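Local coordinates for protein sialidase B (Streptococcus pneumoniae TIGR4, PDB 4XJZ) that hydrolyses the glycosidic bonds that link terminal sialic acid residues to oligosaccharides, glycoproteins and glycolipids, at residues 420-425 / 436-441. The protein carries 1 engineered substitution. Sequence-based numbering, arbitrary orientation.
Sequences YIAMTT and FKLLPP
Tyr-420 meets Leu-438 through its CB, which lies 3.9 Å from CD2 of the leucine. At Ile-421 the backbone does the hydrogen bonding: its O accepts a nearly straight bond from Leu-439 N (2.9 Å, 172° at the hydrogen), while its N reaches Leu-439 O through a single water. The water stands in for the second backbone bond of this pair, where the second chain draws away toward the prolines. The isoleucine side chain adds a loose apolar contact, CG2 to Leu-439 CG at 4.2 Å. Ala-422 and Leu-438 form a non-hydrogen-bonded pair. The small methyl of Ala-422 touches the Phe-436 ring, CB to CD1 at 3.5 Å; chi1 of 71° sets the phenylalanine CG between its backbone N and carbonyl carbon, and the methyl meets the ring obliquely near CD1, while the ring also packs against Tyr-370 and Phe-287. Met-423 pairs with Lys-437 by two bonds lying in the carbonyl planes, Met-423 N to Lys-437 O at 2.8 Å and Lys-437 N to Met-423 O at 2.9 Å. On the face these two share, their extended side chains run side by side, SD 3.8 Å from the lysine CE, and the ammonium carries on to the carbonyl of Gly-485. Leu-439 adds CD2 against Met-423 CB, at 3.9 Å. The result is an antiparallel beta hairpin whose short second strand edges a sheet continued by strand 301-308, and whose connection holds most of a BNR (Asp-box) repeat, the hallmark of the sialidase beta-propeller.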
ATOM      1  N   TYR A 420      16.206   8.395  -9.739  1.00 13.43           N
ATOM      2  CA  TYR A 420      15.910   8.629 -11.154  1.00 16.16           C
ATOM      3  C   TYR A 420      14.418   8.432 -11.392  1.00 14.63           C
ATOM      4  O   TYR A 420      13.705   7.950 -10.522  1.00 16.17           O
ATOM      5  CB  TYR A 420      16.677   7.635 -12.031  1.00 14.83           C
ATOM      6  CG  TYR A 420      18.176   7.666 -11.818  1.00 15.41           C
ATOM      7  CD1 TYR A 420      19.007   8.383 -12.674  1.00 15.49           C
ATOM      8  CD2 TYR A 420      18.760   6.959 -10.769  1.00 15.55           C
ATOM      9  CE1 TYR A 420      20.381   8.415 -12.476  1.00 18.12           C
ATOM     10  CE2 TYR A 420      20.131   6.991 -10.560  1.00 17.26           C
ATOM     11  CZ  TYR A 420      20.931   7.716 -11.417  1.00 18.81           C
ATOM     12  OH  TYR A 420      22.297   7.747 -11.218  1.00 18.72           O
ATOM     13  N   ILE A 421      13.939   8.812 -12.571  1.00 15.03           N
ATOM     14  CA  ILE A 421      12.587   8.421 -12.975  1.00 14.91           C
ATOM     15  C   ILE A 421      12.733   7.561 -14.218  1.00 14.84           C
ATOM     16  O   ILE A 421      13.529   7.878 -15.098  1.00 16.77           O
ATOM     17  CB  ILE A 421      11.674   9.627 -13.282  1.00 16.00           C
ATOM     18  CG1 ILE A 421      11.419  10.461 -12.029  1.00 17.08           C
ATOM     19  CG2 ILE A 421      10.309   9.158 -13.793  1.00 16.81           C
ATOM     20  CD1 ILE A 421      10.602  11.726 -12.291  1.00 19.37           C
ATOM     21  N   ALA A 422      11.987   6.460 -14.265  1.00 15.37           N
ATOM     22  CA  ALA A 422      11.972   5.593 -15.441  1.00 15.01           C
ATOM     23  C   ALA A 422      10.578   5.516 -16.038  1.00 13.54           C
ATOM     24  O   ALA A 422       9.570   5.750 -15.359  1.00 14.04           O
ATOM     25  CB  ALA A 422      12.440   4.218 -15.086  1.00 18.14           C
ATOM     26  N   MET A 423      10.539   5.140 -17.310  1.00 15.52           N
ATOM     27  CA  MET A 423       9.289   4.944 -18.043  1.00 17.44           C
ATOM     28  C   MET A 423       9.281   3.575 -18.700  1.00 15.21           C
ATOM     29  O   MET A 423      10.308   3.127 -19.201  1.00 16.13           O
ATOM     30  CB  MET A 423       9.175   6.031 -19.115  1.00 18.64           C
ATOM     31  CG  MET A 423       8.127   5.799 -20.171  1.00 21.99           C
ATOM     32  SD  MET A 423       8.286   7.133 -21.380  1.00 24.25           S
ATOM     33  CE  MET A 423       7.744   6.286 -22.859  1.00 26.17           C
ATOM     34  N   THR A 424       8.127   2.912 -18.692  1.00 12.89           N
ATOM     35  CA  THR A 424       7.937   1.731 -19.529  1.00 13.53           C
ATOM     36  C   THR A 424       6.614   1.876 -20.255  1.00 14.19           C
ATOM     37  O   THR A 424       5.791   2.730 -19.909  1.00 15.42           O
ATOM     38  CB  THR A 424       7.974   0.407 -18.729  1.00 16.61           C
ATOM     39  OG1 THR A 424       7.763  -0.693 -19.627  1.00 17.35           O
ATOM     40  CG2 THR A 424       6.912   0.374 -17.653  1.00 14.75           C
ATOM     41  N   THR A 425       6.423   1.074 -21.301  1.00 14.91           N
ATOM     42  CA  THR A 425       5.172   1.119 -22.048  1.00 16.33           C
ATOM     43  C   THR A 425       4.620  -0.282 -22.258  1.00 14.80           C
ATOM     44  O   THR A 425       5.351  -1.272 -22.196  1.00 15.83           O
ATOM     45  CB  THR A 425       5.341   1.808 -23.416  1.00 16.70           C
ATOM     46  OG1 THR A 425       6.162   0.995 -24.255  1.00 20.24           O
ATOM     47  CG2 THR A 425       5.993   3.171 -23.255  1.00 19.45           C
ATOM     48  N   PHE A 436      12.318  -0.793 -19.199  1.00 20.17           N
ATOM     49  CA  PHE A 436      12.227   0.638 -18.875  1.00 21.28           C
ATOM     50  C   PHE A 436      13.372   1.478 -19.468  1.00 21.92           C
ATOM     51  O   PHE A 436      14.466   0.959 -19.741  1.00 21.01           O
ATOM     52  CB  PHE A 436      12.092   0.869 -17.348  1.00 20.97           C
ATOM     53  CG  PHE A 436      13.352   0.586 -16.557  1.00 19.99           C
ATOM     54  CD1 PHE A 436      14.332   1.557 -16.409  1.00 19.39           C
ATOM     55  CD2 PHE A 436      13.541  -0.649 -15.953  1.00 21.51           C
ATOM     56  CE1 PHE A 436      15.492   1.300 -15.705  1.00 22.28           C
ATOM     57  CE2 PHE A 436      14.694  -0.917 -15.235  1.00 24.16           C
ATOM     58  CZ  PHE A 436      15.672   0.061 -15.110  1.00 24.39           C
ATOM     59  N   LYS A 437      13.107   2.768 -19.684  1.00 18.52           N
ATOM     60  CA  LYS A 437      14.152   3.714 -20.052  1.00 17.92           C
ATOM     61  C   LYS A 437      14.168   4.809 -19.001  1.00 16.60           C
ATOM     62  O   LYS A 437      13.116   5.204 -18.495  1.00 17.75           O
ATOM     63  CB  LYS A 437      13.907   4.330 -21.440  1.00 21.77           C
ATOM     64  CG  LYS A 437      12.839   5.421 -21.464  1.00 26.60           C
ATOM     65  CD  LYS A 437      12.903   6.284 -22.723  1.00 29.33           C
ATOM     66  CE  LYS A 437      11.896   7.431 -22.646  1.00 32.92           C
ATOM     67  NZ  LYS A 437      11.491   7.914 -23.999  1.00 31.43           N
ATOM     68  N   LEU A 438      15.358   5.301 -18.671  1.00 15.77           N
ATOM     69  CA  LEU A 438      15.455   6.444 -17.780  1.00 17.53           C
ATOM     70  C   LEU A 438      15.030   7.725 -18.496  1.00 19.11           C
ATOM     71  O   LEU A 438      15.326   7.916 -19.682  1.00 20.43           O
ATOM     72  CB  LEU A 438      16.889   6.592 -17.276  1.00 18.76           C
ATOM     73  CG  LEU A 438      17.427   5.461 -16.397  1.00 18.58           C
ATOM     74  CD1 LEU A 438      18.879   5.741 -15.997  1.00 20.68           C
ATOM     75  CD2 LEU A 438      16.563   5.252 -15.157  1.00 20.23           C
ATOM     76  N   LEU A 439      14.322   8.594 -17.780  1.00 19.04           N
ATOM     77  CA  LEU A 439      14.045   9.941 -18.274  1.00 21.29           C
ATOM     78  C   LEU A 439      15.283  10.799 -18.035  1.00 21.89           C
ATOM     79  O   LEU A 439      16.053  10.526 -17.114  1.00 22.21           O
ATOM     80  CB  LEU A 439      12.839  10.562 -17.563  1.00 19.35           C
ATOM     81  CG  LEU A 439      11.448   9.966 -17.780  1.00 23.09           C
ATOM     82  CD1 LEU A 439      10.379  11.043 -17.596  1.00 25.48           C
ATOM     83  CD2 LEU A 439      11.332   9.316 -19.133  1.00 28.25           C
ATOM     84  N   PRO A 440      15.478  11.842 -18.859  1.00 24.31           N
ATOM     85  CA  PRO A 440      16.614  12.752 -18.677  1.00 24.31           C
ATOM     86  C   PRO A 440      16.411  13.640 -17.458  1.00 23.16           C
ATOM     87  O   PRO A 440      15.299  13.697 -16.931  1.00 23.07           O
ATOM     88  CB  PRO A 440      16.572  13.604 -19.948  1.00 25.42           C
ATOM     89  CG  PRO A 440      15.147  13.637 -20.319  1.00 27.83           C
ATOM     90  CD  PRO A 440      14.620  12.262 -19.981  1.00 24.97           C
ATOM     91  N   PRO A 441      17.473  14.322 -17.002  1.00 22.55           N
ATOM     92  CA  PRO A 441      17.285  15.294 -15.922  1.00 23.80           C
ATOM     93  C   PRO A 441      16.570  16.534 -16.453  1.00 23.13           C
ATOM     94  O   PRO A 441      16.773  16.894 -17.615  1.00 23.79           O
ATOM     95  CB  PRO A 441      18.719  15.638 -15.514  1.00 26.33           C
ATOM     96  CG  PRO A 441      19.534  15.369 -16.735  1.00 30.13           C
ATOM     97  CD  PRO A 441      18.885  14.203 -17.406  1.00 26.17           C
TER
HETATM   98  O   HOH W   1      15.921  10.417 -14.150  1.00 26.91           O